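Local coordinates for protein putative Zn-dependent exopeptidase (Bacteroides vulgatus ATCC 8482, PDB 3GUX) that probably acts as a zinc-dependent exopeptidase of peptidase family M28, cutting residues from peptide ends as leucine aminopeptidases do, at residues Gly152-Phe157 with Gln192-Arg197; Leu180-Trp185 with His254-Lys259; Gly89-Glu94 with Glu139-Ile144; Lys20-Asp25 with Val309-Lys314; Tyr30-Val35 with Glu61-Lys66. All coordinates share one frame; numbering follows the deposited sequence. Where two conformers were deposited one is given.

How the contacts relate
Contacts 1 and 3 meet on neighbouring strands, 152-158 and 81-91, of the central mixed sheet, their centres about 11 Å apart. Contact 5 lies a further 11 Å from contact 3, where helices 26-37 and 47-62 meet beside helix 131-146. Contact 2, which pairs helices 180-187 and 253-260, touches contact 1 through ring packing but is about 26 Å from contact 4, on the other side of the chain's centre. Contact 4 joins the two ends of the modelled chain, so the other four all fall between its segments. In sequence, contact 5 closes first, then contact 3, while contacts 1 and 2 interleave. Together they bind sheet, flanking helices and both termini into one compact α/β domain.

Contact 1 (Gly152-Phe157 with Gln192-Arg197); sequences GIDIVF and QNYNAR
D154, in strand 152-158, faces Y194 of the loop 192-197 across well-separated backbones, the nearest CA atoms being those of D154 and A196 at 8.6 Å. The tyrosine spans most of this gap, meeting the short D154 side chain from the opposite direction. With CG anti to the backbone N (chi1 -179°), Y194 holds its ring out from the loop, and its hydroxyl donates to OD2 of D154. The distance from OH of Y194 to OD2 of D154, 2.4 Å, is very short and doubtful. OD2 sits at the ring edge, in the ring plane, while the carboxylate is turned 63° from it. The same buried oxygen forms a salt bridge with R98, so two donors share it. Replacing Y194 by a phenylalanine takes away the hydroxyl and would probably leave the D154 carboxylate with a weaker hold and more freedom to turn. W185 and H190 pack against the tyrosine ring. A loop side chain is tied to a strand inside the central sheet of the phosphorylase/hydrolase-like α/β fold.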
# COMPACT_ATOMS: atom_id res chain seq x y z
N GLY A 152 -4.50 -2.01 -15.24
CA GLY A 152 -5.39 -1.41 -14.24
C GLY A 152 -4.65 -1.41 -12.91
O GLY A 152 -3.87 -2.31 -12.64
N ILE A 153 -4.83 -0.36 -12.11
CA ILE A 153 -4.22 -0.29 -10.79
C ILE A 153 -5.33 -0.24 -9.74
O ILE A 153 -6.36 0.41 -9.94
CB ILE A 153 -3.30 0.94 -10.61
CG1 ILE A 153 -2.22 1.01 -11.71
CG2 ILE A 153 -2.67 0.92 -9.23
CD1 ILE A 153 -1.31 -0.21 -11.83
N ASP A 154 -5.13 -0.99 -8.66
CA ASP A 154 -5.99 -0.94 -7.49
C ASP A 154 -5.19 -0.43 -6.31
O ASP A 154 -4.11 -0.98 -6.03
CB ASP A 154 -6.55 -2.31 -7.14
CG ASP A 154 -7.39 -2.86 -8.23
OD1 ASP A 154 -8.39 -2.22 -8.61
OD2 ASP A 154 -7.03 -3.93 -8.75
N ILE A 155 -5.70 0.61 -5.66
CA ILE A 155 -5.14 1.17 -4.44
C ILE A 155 -6.10 0.70 -3.31
O ILE A 155 -7.28 1.03 -3.34
CB ILE A 155 -5.00 2.70 -4.54
CG1 ILE A 155 -3.93 3.04 -5.58
CG2 ILE A 155 -4.64 3.30 -3.20
CD1 ILE A 155 -3.62 4.53 -5.71
N VAL A 156 -5.61 -0.10 -2.37
CA VAL A 156 -6.43 -0.57 -1.26
C VAL A 156 -5.83 -0.17 0.09
O VAL A 156 -4.66 -0.48 0.36
CB VAL A 156 -6.58 -2.08 -1.30
CG1 VAL A 156 -7.45 -2.56 -0.12
CG2 VAL A 156 -7.18 -2.50 -2.61
N PHE A 157 -6.60 0.56 0.89
CA PHE A 157 -6.18 0.90 2.23
C PHE A 157 -6.90 -0.03 3.19
O PHE A 157 -8.13 0.02 3.34
CB PHE A 157 -6.45 2.36 2.58
CG PHE A 157 -5.93 3.37 1.58
CD1 PHE A 157 -4.64 3.27 1.05
CD2 PHE A 157 -6.69 4.49 1.26
CE1 PHE A 157 -4.16 4.24 0.16
CE2 PHE A 157 -6.22 5.45 0.34
CZ PHE A 157 -4.95 5.32 -0.20
N GLN A 192 -16.07 -9.74 -6.87
CA GLN A 192 -16.00 -11.20 -6.86
C GLN A 192 -15.01 -11.65 -7.92
O GLN A 192 -14.94 -11.06 -8.99
CB GLN A 192 -17.38 -11.82 -7.06
CG GLN A 192 -18.32 -11.56 -5.90
N ASN A 193 -14.23 -12.68 -7.58
CA ASN A 193 -13.20 -13.25 -8.46
C ASN A 193 -11.99 -12.32 -8.66
O ASN A 193 -11.23 -12.50 -9.60
CB ASN A 193 -13.78 -13.66 -9.83
N TYR A 194 -11.82 -11.34 -7.78
CA TYR A 194 -10.73 -10.40 -7.88
C TYR A 194 -9.37 -11.08 -8.03
O TYR A 194 -9.06 -12.01 -7.28
CB TYR A 194 -10.66 -9.49 -6.65
CG TYR A 194 -9.54 -8.48 -6.78
CD1 TYR A 194 -9.69 -7.34 -7.57
CD2 TYR A 194 -8.30 -8.68 -6.17
CE1 TYR A 194 -8.67 -6.43 -7.73
CE2 TYR A 194 -7.28 -7.77 -6.32
CZ TYR A 194 -7.47 -6.65 -7.11
OH TYR A 194 -6.46 -5.75 -7.26
N ASN A 195 -8.58 -10.61 -8.99
CA ASN A 195 -7.22 -11.08 -9.17
C ASN A 195 -6.35 -9.90 -9.63
O ASN A 195 -6.87 -8.91 -10.14
CB ASN A 195 -7.14 -12.22 -10.18
CG ASN A 195 -5.74 -12.79 -10.29
OD1 ASN A 195 -5.11 -13.13 -9.28
ND2 ASN A 195 -5.22 -12.86 -11.50
N ALA A 196 -5.06 -9.99 -9.35
CA ALA A 196 -4.05 -9.03 -9.78
C ALA A 196 -2.81 -9.84 -10.11
O ALA A 196 -2.61 -10.91 -9.54
CB ALA A 196 -3.78 -8.01 -8.71
N ARG A 197 -1.99 -9.37 -11.04
CA ARG A 197 -0.76 -10.05 -11.43
C ARG A 197 0.11 -10.25 -10.19
O ARG A 197 0.62 -11.33 -9.94
CB ARG A 197 -0.04 -9.23 -12.51
CG ARG A 197 1.26 -9.81 -13.03
CD ARG A 197 1.82 -8.93 -14.15
NE ARG A 197 0.97 -9.00 -15.34
CZ ARG A 197 1.14 -8.31 -16.47
NH1 ARG A 197 2.14 -7.43 -16.60
NH2 ARG A 197 0.29 -8.48 -17.49

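Contact 2 (Leu180-Trp185 with His254-Lys259); sequences LGSQYW and HIYVNK
OG of S182 lies 4.0 Å from CB of Y256 and is hydrogen-bonded to the D253 carboxylate, with a weak second bond to the C179 carbonyl. It sits between two nearly parallel helices of the α/β fold, 180-187 and 253-260, whose axes in these segments approach to 8.4 Å and run 8° apart. The main contact is Q183 on Y256, two side chains lying side by side and pointing the same way. CG of Q183 rides over one ring face in a CH-pi contact, 3.5 Å from the ring centroid, and the amide beyond it stacks with its plane 18° from the ring. The far end of the ring is fixed by a hydrogen bond between OH and D176. An alanine at Y256 removes the ring and would probably leave the Q183 chain free to swing and D176 without this partner. Deeper in, W185 and V257 cross obliquely. The valine branch beside the backbone N does the touching, with CG2 3.6 Å from CZ3 of the indole.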
# COMPACT_ATOMS: atom_id res chain seq x y z
N LEU A 180 -6.61 -7.55 10.48
CA LEU A 180 -7.99 -7.99 10.40
C LEU A 180 -8.67 -7.49 9.15
O LEU A 180 -9.47 -8.21 8.57
CB LEU A 180 -8.77 -7.57 11.66
CG LEU A 180 -8.27 -8.16 12.99
CD1 LEU A 180 -8.97 -7.51 14.19
CD2 LEU A 180 -8.45 -9.69 13.03
N GLY A 181 -8.32 -6.29 8.69
CA GLY A 181 -8.92 -5.74 7.48
C GLY A 181 -8.49 -6.49 6.23
O GLY A 181 -9.31 -6.75 5.35
N SER A 182 -7.20 -6.81 6.15
CA SER A 182 -6.70 -7.54 4.97
C SER A 182 -7.17 -9.00 5.02
O SER A 182 -7.45 -9.60 3.98
CB SER A 182 -5.19 -7.44 4.83
OG SER A 182 -4.52 -8.02 5.91
N GLN A 183 -7.21 -9.60 6.21
CA GLN A 183 -7.78 -10.95 6.34
C GLN A 183 -9.19 -10.92 5.81
O GLN A 183 -9.58 -11.81 5.09
CB GLN A 183 -7.80 -11.47 7.79
CG GLN A 183 -6.51 -12.13 8.21
CD GLN A 183 -6.46 -12.45 9.69
OE1 GLN A 183 -6.09 -11.59 10.52
NE2 GLN A 183 -6.74 -13.68 10.03
N TYR A 184 -9.94 -9.90 6.19
CA TYR A 184 -11.30 -9.74 5.70
C TYR A 184 -11.29 -9.57 4.19
O TYR A 184 -11.97 -10.30 3.46
CB TYR A 184 -11.98 -8.53 6.36
CG TYR A 184 -13.42 -8.38 5.96
CD1 TYR A 184 -14.44 -9.05 6.67
CD2 TYR A 184 -13.78 -7.61 4.87
CE1 TYR A 184 -15.74 -8.92 6.29
CE2 TYR A 184 -15.09 -7.49 4.50
CZ TYR A 184 -16.05 -8.15 5.20
OH TYR A 184 -17.35 -8.00 4.82
N TRP A 185 -10.48 -8.63 3.73
CA TRP A 185 -10.42 -8.33 2.31
C TRP A 185 -9.99 -9.52 1.46
O TRP A 185 -10.64 -9.81 0.49
CB TRP A 185 -9.49 -7.15 2.01
CG TRP A 185 -9.43 -6.87 0.48
CD1 TRP A 185 -10.33 -6.14 -0.24
CD2 TRP A 185 -8.47 -7.35 -0.46
NE1 TRP A 185 -9.99 -6.14 -1.58
CE2 TRP A 185 -8.84 -6.87 -1.74
CE3 TRP A 185 -7.31 -8.14 -0.36
CZ2 TRP A 185 -8.11 -7.15 -2.91
CZ3 TRP A 185 -6.57 -8.41 -1.54
CH2 TRP A 185 -6.98 -7.92 -2.79
N HIS A 254 0.41 -8.41 3.39
CA HIS A 254 0.79 -9.17 2.20
C HIS A 254 0.67 -10.69 2.41
O HIS A 254 0.42 -11.39 1.45
CB HIS A 254 2.19 -8.79 1.75
CG HIS A 254 3.28 -9.22 2.67
ND1 HIS A 254 3.29 -8.91 4.02
CD2 HIS A 254 4.44 -9.86 2.43
CE1 HIS A 254 4.39 -9.39 4.56
NE2 HIS A 254 5.11 -9.96 3.62
N ILE A 255 0.85 -11.16 3.65
CA ILE A 255 0.68 -12.58 3.97
C ILE A 255 -0.73 -13.01 3.65
O ILE A 255 -0.93 -14.04 3.03
CB ILE A 255 0.99 -12.90 5.45
CG1 ILE A 255 2.48 -12.70 5.74
CG2 ILE A 255 0.57 -14.35 5.80
CD1 ILE A 255 2.91 -13.23 7.11
N TYR A 256 -1.71 -12.21 4.06
CA TYR A 256 -3.12 -12.57 3.82
C TYR A 256 -3.51 -12.39 2.34
O TYR A 256 -3.96 -13.36 1.71
CB TYR A 256 -4.01 -11.85 4.82
CG TYR A 256 -3.61 -12.31 6.20
CD1 TYR A 256 -3.89 -13.60 6.63
CD2 TYR A 256 -2.86 -11.50 7.03
CE1 TYR A 256 -3.48 -14.04 7.89
CE2 TYR A 256 -2.44 -11.94 8.27
CZ TYR A 256 -2.77 -13.19 8.71
OH TYR A 256 -2.35 -13.62 9.96
N VAL A 257 -3.26 -11.20 1.77
CA VAL A 257 -3.46 -10.98 0.30
C VAL A 257 -3.07 -12.21 -0.50
O VAL A 257 -3.86 -12.74 -1.30
CB VAL A 257 -2.64 -9.74 -0.21
CG1 VAL A 257 -2.36 -9.86 -1.67
CG2 VAL A 257 -3.38 -8.44 0.11
N ASN A 258 -1.85 -12.68 -0.26
CA ASN A 258 -1.36 -13.87 -0.93
C ASN A 258 -2.14 -15.18 -0.64
O ASN A 258 -2.20 -16.08 -1.48
CB ASN A 258 0.12 -14.06 -0.56
CG ASN A 258 0.75 -15.24 -1.23
OD1 ASN A 258 1.38 -16.09 -0.58
ND2 ASN A 258 0.55 -15.36 -2.54
N LYS A 259 -2.78 -15.26 0.52
CA LYS A 259 -3.45 -16.49 0.92
C LYS A 259 -4.94 -16.50 0.67
O LYS A 259 -5.43 -17.33 -0.07
CB LYS A 259 -3.12 -16.77 2.36
CG LYS A 259 -1.71 -17.29 2.48
CD LYS A 259 -1.32 -17.46 3.94
CE LYS A 259 -0.13 -18.42 4.04
NZ LYS A 259 0.20 -18.72 5.45

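Contact 3 (Gly89-Glu94 with Glu139-Ile144); sequences GAYKPE and EIARQI
Y91, from strand 81-91, lays one face of its ring against I144 of helix 131-146. The isoleucine branch CG2 makes the contact, 3.6 Å from the ring centroid and 24° off the normal, a CH-pi approach displaced toward the rim, with CD1 of Y91 3.4 Å from CG2. I144 turns CG2 to the strand by keeping it anti to the backbone N, while its longer branch brings CD1 no nearer than 4.1 Å to CD2 of Y91. Farther along the tyrosine, OH passes 3.5 Å from CB of A141. That hydroxyl is hydrogen-bonded to the F63 carbonyl, so a buried polar atom is satisfied and the ring is held at its far end as well as by packing.

Outside this first shell the helix carries its own polar cluster. R142 forms a side-on salt bridge with the E139 carboxylate: NE reaches OE1 at 2.8 Å in the guanidinium plane, and NH2 reaches the syn lone pair of OE2 at 2.9 Å. NE2 of Q143 adds a bond to OE2 at 2.7 Å, coming from above the carboxylate plane. Backbone N of D25 and the hydroxyl of S28 bond to this carboxylate too, joining helix 131-146 to the start of helix 26-37. The Y91-I144 packing is the helix-on-sheet layering of an α/β fold.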
# COMPACT_ATOMS: atom_id res chain seq x y z
N GLY A 89 -9.66 1.97 -4.22
CA GLY A 89 -9.74 2.85 -5.39
C GLY A 89 -9.22 2.10 -6.62
O GLY A 89 -8.05 1.72 -6.67
N ALA A 90 -10.09 1.89 -7.61
CA ALA A 90 -9.76 1.14 -8.82
C ALA A 90 -9.57 2.07 -9.99
O ALA A 90 -10.32 3.03 -10.12
CB ALA A 90 -10.88 0.14 -9.16
N TYR A 91 -8.55 1.78 -10.79
CA TYR A 91 -8.27 2.50 -12.04
C TYR A 91 -8.38 1.50 -13.17
O TYR A 91 -7.93 0.36 -13.04
CB TYR A 91 -6.89 3.13 -12.01
CG TYR A 91 -6.86 4.30 -11.10
CD1 TYR A 91 -7.29 5.54 -11.53
CD2 TYR A 91 -6.46 4.16 -9.78
CE1 TYR A 91 -7.29 6.63 -10.70
CE2 TYR A 91 -6.46 5.25 -8.93
CZ TYR A 91 -6.88 6.48 -9.39
OH TYR A 91 -6.90 7.57 -8.56
N LYS A 92 -8.96 1.95 -14.28
CA LYS A 92 -9.25 1.12 -15.43
C LYS A 92 -9.89 -0.17 -14.93
O LYS A 92 -9.30 -1.24 -15.05
CB LYS A 92 -7.98 0.82 -16.25
N PRO A 93 -11.11 -0.07 -14.35
CA PRO A 93 -11.75 -1.30 -13.86
C PRO A 93 -12.08 -2.31 -14.96
O PRO A 93 -12.36 -3.47 -14.66
CB PRO A 93 -13.04 -0.79 -13.18
CG PRO A 93 -12.93 0.70 -13.16
CD PRO A 93 -11.98 1.11 -14.21
N GLU A 94 -12.07 -1.88 -16.22
CA GLU A 94 -12.29 -2.77 -17.35
C GLU A 94 -11.20 -3.83 -17.47
O GLU A 94 -11.49 -4.98 -17.81
CB GLU A 94 -12.32 -1.95 -18.65
N GLU A 139 -0.39 9.88 -3.62
CA GLU A 139 0.37 10.60 -4.64
C GLU A 139 0.46 9.76 -5.91
O GLU A 139 0.37 10.32 -6.99
CB GLU A 139 1.77 11.01 -4.14
CG GLU A 139 2.70 11.55 -5.22
CD GLU A 139 2.18 12.82 -5.93
OE1 GLU A 139 1.16 13.44 -5.52
OE2 GLU A 139 2.81 13.20 -6.92
N ILE A 140 0.61 8.44 -5.79
CA ILE A 140 0.58 7.57 -7.00
C ILE A 140 -0.81 7.65 -7.69
O ILE A 140 -0.88 7.73 -8.91
CB ILE A 140 1.01 6.14 -6.69
CG1 ILE A 140 2.50 6.12 -6.34
CG2 ILE A 140 0.72 5.19 -7.88
CD1 ILE A 140 3.01 4.84 -5.80
N ALA A 141 -1.88 7.70 -6.90
CA ALA A 141 -3.25 7.86 -7.41
C ALA A 141 -3.38 9.13 -8.26
O ALA A 141 -3.90 9.10 -9.38
CB ALA A 141 -4.27 7.87 -6.26
N ARG A 142 -2.90 10.23 -7.71
CA ARG A 142 -2.95 11.52 -8.36
C ARG A 142 -2.23 11.48 -9.71
O ARG A 142 -2.71 12.06 -10.69
CB ARG A 142 -2.35 12.59 -7.43
CG ARG A 142 -2.51 14.03 -7.96
CD ARG A 142 -1.94 15.08 -7.02
NE ARG A 142 -0.47 15.11 -7.02
CZ ARG A 142 0.29 15.77 -7.89
NH1 ARG A 142 -0.25 16.47 -8.89
NH2 ARG A 142 1.62 15.71 -7.79
N GLN A 143 -1.09 10.80 -9.76
CA GLN A 143 -0.32 10.66 -10.99
C GLN A 143 -1.04 9.76 -11.97
O GLN A 143 -0.94 9.99 -13.19
CB GLN A 143 1.07 10.09 -10.70
CG GLN A 143 1.97 10.95 -9.81
CD GLN A 143 2.42 12.24 -10.45
OE1 GLN A 143 2.54 12.35 -11.68
NE2 GLN A 143 2.69 13.22 -9.60
N ILE A 144 -1.72 8.71 -11.46
CA ILE A 144 -2.49 7.81 -12.33
C ILE A 144 -3.57 8.64 -13.01
O ILE A 144 -3.77 8.51 -14.21
CB ILE A 144 -3.09 6.58 -11.62
CG1 ILE A 144 -1.98 5.61 -11.21
CG2 ILE A 144 -4.09 5.87 -12.54
CD1 ILE A 144 -2.43 4.45 -10.37

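Contact 4 (Lys20-Asp25 with Val309-Lys314); sequences KAPEFD and VIYNEK
A21 and P22, in the loop before helix 26-37, pack on Y311 of helix 296-311, bringing together the two ends of the modelled chain at the periphery of the α/β domain.

The contact between the segments is apolar. P22 crosses the tyrosine at about a right angle and sets CD over one face of its ring, 3.8 Å from the centroid and 16° off the normal, a CH-pi contact. The nearest ring atom is CE2 of Y311, 3.7 Å from that CD. A21 meets the ring root, its CB 3.9 Å from CD1 of Y311. The tyrosine reaches both because CG stands anti to the carbonyl carbon (chi1 -81°), which carries the ring out toward the loop.

Hydrogen bonds lie around this apolar core. OH of Y311 is bonded to the E147 carbonyl, fixing the far end of the ring, and Q304 of helix 296-311 ties the loop down by bonding to both the P22 carbonyl and the F24 backbone N. The D25 side chain caps helix 26-37.

Charged pairs hold the flanks. E23 salt-bridges to K300, and OXT of the C-terminal carboxylate, at K314, forms a salt bridge with NZ of K97.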
# COMPACT_ATOMS: atom_id res chain seq x y z
N LYS A 20 9.93 5.52 -18.88
CA LYS A 20 10.26 6.29 -17.67
C LYS A 20 8.91 6.83 -17.22
O LYS A 20 8.19 7.45 -18.00
CB LYS A 20 11.26 7.43 -17.87
CG LYS A 20 11.64 8.11 -16.52
N ALA A 21 8.56 6.56 -15.97
CA ALA A 21 7.26 6.95 -15.44
C ALA A 21 7.24 8.44 -15.15
O ALA A 21 8.30 9.03 -15.05
CB ALA A 21 6.94 6.13 -14.17
N PRO A 22 6.03 9.04 -15.02
CA PRO A 22 5.93 10.43 -14.61
C PRO A 22 6.59 10.61 -13.27
O PRO A 22 6.80 9.63 -12.54
CB PRO A 22 4.43 10.65 -14.44
CG PRO A 22 3.81 9.64 -15.32
CD PRO A 22 4.70 8.45 -15.26
N GLU A 23 6.90 11.85 -12.93
CA GLU A 23 7.59 12.14 -11.68
C GLU A 23 6.67 12.11 -10.47
O GLU A 23 5.64 12.81 -10.42
CB GLU A 23 8.29 13.50 -11.77
CG GLU A 23 9.37 13.56 -12.79
CD GLU A 23 10.57 12.67 -12.48
OE1 GLU A 23 10.92 12.49 -11.29
OE2 GLU A 23 11.20 12.18 -13.44
N PHE A 24 7.04 11.26 -9.51
CA PHE A 24 6.36 11.20 -8.23
C PHE A 24 6.75 12.46 -7.50
O PHE A 24 7.92 12.77 -7.43
CB PHE A 24 6.83 9.95 -7.46
CG PHE A 24 6.30 9.81 -6.06
CD1 PHE A 24 6.98 10.37 -4.99
CD2 PHE A 24 5.13 9.08 -5.80
CE1 PHE A 24 6.51 10.26 -3.70
CE2 PHE A 24 4.63 8.94 -4.49
CZ PHE A 24 5.33 9.53 -3.44
N ASP A 25 5.77 13.18 -6.94
CA ASP A 25 6.03 14.42 -6.17
C ASP A 25 6.08 14.10 -4.69
O ASP A 25 5.03 13.89 -4.04
CB ASP A 25 4.97 15.48 -6.47
CG ASP A 25 5.42 16.89 -6.05
OD1 ASP A 25 5.44 17.18 -4.86
OD2 ASP A 25 5.81 17.66 -6.95
N VAL A 309 8.12 0.76 -11.81
CA VAL A 309 7.81 -0.65 -11.86
C VAL A 309 6.44 -0.81 -12.53
O VAL A 309 6.34 -1.50 -13.55
CB VAL A 309 7.85 -1.33 -10.49
CG1 VAL A 309 7.16 -2.71 -10.53
CG2 VAL A 309 9.27 -1.48 -10.02
N ILE A 310 5.42 -0.13 -12.01
CA ILE A 310 4.05 -0.36 -12.51
C ILE A 310 3.82 0.16 -13.90
O ILE A 310 3.07 -0.48 -14.63
CB ILE A 310 2.89 0.14 -11.55
CG1 ILE A 310 2.74 1.65 -11.53
CG2 ILE A 310 3.10 -0.41 -10.14
CD1 ILE A 310 1.69 2.09 -10.52
N TYR A 311 4.45 1.27 -14.28
CA TYR A 311 4.31 1.80 -15.64
C TYR A 311 4.99 0.91 -16.72
O TYR A 311 4.65 1.04 -17.91
CB TYR A 311 4.76 3.28 -15.73
CG TYR A 311 3.71 4.27 -15.25
CD1 TYR A 311 3.46 4.45 -13.90
CD2 TYR A 311 2.98 5.04 -16.15
CE1 TYR A 311 2.52 5.35 -13.45
CE2 TYR A 311 2.00 5.96 -15.69
CZ TYR A 311 1.80 6.11 -14.34
OH TYR A 311 0.86 6.98 -13.82
N ASN A 312 5.94 0.07 -16.30
CA ASN A 312 6.61 -0.92 -17.17
C ASN A 312 5.79 -2.21 -17.44
O ASN A 312 6.17 -3.00 -18.31
CB ASN A 312 7.94 -1.35 -16.55
CG ASN A 312 9.14 -0.57 -17.05
OD1 ASN A 312 9.02 0.54 -17.60
ND2 ASN A 312 10.33 -1.16 -16.87
N GLU A 313 4.69 -2.42 -16.71
CA GLU A 313 3.89 -3.65 -16.83
C GLU A 313 3.08 -3.64 -18.13
O GLU A 313 2.40 -2.65 -18.40
CB GLU A 313 2.96 -3.80 -15.64
CG GLU A 313 3.71 -4.06 -14.34
CD GLU A 313 4.38 -5.42 -14.29
OE1 GLU A 313 3.89 -6.36 -14.95
OE2 GLU A 313 5.40 -5.56 -13.58
N LYS A 314 3.14 -4.74 -18.89
CA LYS A 314 2.45 -4.84 -20.19
C LYS A 314 1.61 -6.11 -20.27
O LYS A 314 1.78 -7.01 -19.45
CB LYS A 314 3.48 -4.81 -21.33
OXT LYS A 314 0.74 -6.27 -21.14

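Contact 5 (Tyr30-Val35 with Glu61-Lys66); sequences YQYIQV and EKFGAK
Y32 and F63 reach toward each other from opposite directions across backbones whose nearest CA atoms, theirs, stay 13.0 Å apart. All the tight packing is concentrated where the outer ends of their side chains meet. OH of Y32 comes to 3.2 Å from CZ of F63, and CZ of Y32 lies 3.8 Å from the same carbon. The rings are oblique, with centroids 5.9 Å apart and planes at 58°. In both residues CG stands anti to the carbonyl carbon (chi1 -57° in Y32, -59° in F63), which turns each ring out to bridge the gap. Helix 131-146 backs this meeting point, with L138 and R142 against Y32 and Q145 against F63.

Away from the two rings the segments are loosely related. Q31 of the helix and K62 and G64 of the turn are exposed to solvent, and the rest of each backbone stands well clear of the other. The turn keeps its shape by its own bonds: N of G64 reaches O of E61 at 3.0 Å, and N of A65 bonds back to the L60 carbonyl. With G64 at positive phi as the C-prime residue, this is a Schellman motif, which ends helix 47-62 and leads into strand 66-75 at the edge of the sheet.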
# COMPACT_ATOMS: atom_id res chain seq x y z
N TYR A 30 4.32 13.93 1.11
CA TYR A 30 4.59 14.44 2.46
C TYR A 30 3.36 15.14 3.06
O TYR A 30 3.00 14.89 4.20
CB TYR A 30 5.80 15.40 2.43
CG TYR A 30 6.29 15.85 3.80
CD1 TYR A 30 5.67 16.88 4.47
CD2 TYR A 30 7.35 15.19 4.42
CE1 TYR A 30 6.12 17.26 5.71
CE2 TYR A 30 7.81 15.59 5.64
CZ TYR A 30 7.19 16.60 6.29
OH TYR A 30 7.63 16.98 7.54
N GLN A 31 2.72 16.00 2.27
CA GLN A 31 1.52 16.67 2.74
C GLN A 31 0.33 15.74 3.03
O GLN A 31 -0.42 15.98 4.00
CB GLN A 31 1.11 17.77 1.74
CG GLN A 31 2.13 18.91 1.62
CD GLN A 31 2.54 19.52 2.96
OE1 GLN A 31 3.69 19.91 3.13
NE2 GLN A 31 1.60 19.60 3.92
N TYR A 32 0.18 14.69 2.22
CA TYR A 32 -0.87 13.69 2.48
C TYR A 32 -0.57 12.96 3.78
O TYR A 32 -1.47 12.60 4.50
CB TYR A 32 -1.05 12.69 1.32
CG TYR A 32 -1.35 13.31 -0.02
CD1 TYR A 32 -2.24 14.39 -0.15
CD2 TYR A 32 -0.79 12.81 -1.17
CE1 TYR A 32 -2.52 14.95 -1.40
CE2 TYR A 32 -1.06 13.35 -2.41
CZ TYR A 32 -1.92 14.42 -2.51
OH TYR A 32 -2.16 14.94 -3.73
N ILE A 33 0.71 12.76 4.09
CA ILE A 33 1.08 12.17 5.36
C ILE A 33 0.73 13.12 6.50
O ILE A 33 0.12 12.70 7.50
CB ILE A 33 2.55 11.76 5.40
CG1 ILE A 33 2.79 10.66 4.35
CG2 ILE A 33 2.92 11.33 6.86
CD1 ILE A 33 4.22 10.32 4.01
N GLN A 34 1.09 14.40 6.34
CA GLN A 34 0.83 15.39 7.37
C GLN A 34 -0.69 15.56 7.65
O GLN A 34 -1.09 15.69 8.79
CB GLN A 34 1.49 16.71 6.98
CG GLN A 34 1.29 17.83 8.00
CD GLN A 34 1.98 17.54 9.30
OE1 GLN A 34 3.21 17.53 9.35
NE2 GLN A 34 1.20 17.28 10.35
N VAL A 35 -1.52 15.53 6.60
CA VAL A 35 -2.98 15.67 6.79
C VAL A 35 -3.55 14.49 7.58
O VAL A 35 -4.48 14.65 8.36
CB VAL A 35 -3.73 15.81 5.43
CG1 VAL A 35 -5.22 15.70 5.63
CG2 VAL A 35 -3.33 17.13 4.73
N GLU A 61 -11.62 9.42 -4.58
CA GLU A 61 -12.69 9.88 -5.47
C GLU A 61 -12.22 11.11 -6.27
O GLU A 61 -12.34 11.15 -7.52
CB GLU A 61 -13.98 10.22 -4.71
N LYS A 62 -11.67 12.11 -5.56
CA LYS A 62 -11.13 13.32 -6.19
C LYS A 62 -10.10 12.97 -7.27
O LYS A 62 -10.06 13.62 -8.32
CB LYS A 62 -10.51 14.27 -5.14
CG LYS A 62 -9.85 15.56 -5.72
CD LYS A 62 -9.23 16.45 -4.65
N PHE A 63 -9.29 11.93 -7.02
CA PHE A 63 -8.26 11.51 -7.98
C PHE A 63 -8.71 10.48 -9.04
O PHE A 63 -7.87 9.80 -9.64
CB PHE A 63 -6.98 11.01 -7.26
CG PHE A 63 -6.32 12.04 -6.35
CD1 PHE A 63 -6.37 13.40 -6.61
CD2 PHE A 63 -5.56 11.60 -5.28
CE1 PHE A 63 -5.73 14.29 -5.77
CE2 PHE A 63 -4.91 12.50 -4.45
CZ PHE A 63 -5.00 13.83 -4.69
N GLY A 64 -10.02 10.39 -9.32
CA GLY A 64 -10.52 9.56 -10.41
C GLY A 64 -10.66 8.06 -10.23
O GLY A 64 -11.06 7.37 -11.16
N ALA A 65 -10.35 7.52 -9.05
CA ALA A 65 -10.50 6.07 -8.84
C ALA A 65 -11.97 5.71 -8.69
O ALA A 65 -12.77 6.56 -8.28
CB ALA A 65 -9.72 5.63 -7.62
N LYS A 66 -12.37 4.49 -9.09
CA LYS A 66 -13.71 3.99 -8.74
C LYS A 66 -13.56 3.59 -7.27
O LYS A 66 -12.80 2.67 -6.97
CB LYS A 66 -14.15 2.81 -9.61
CG LYS A 66 -15.57 2.34 -9.38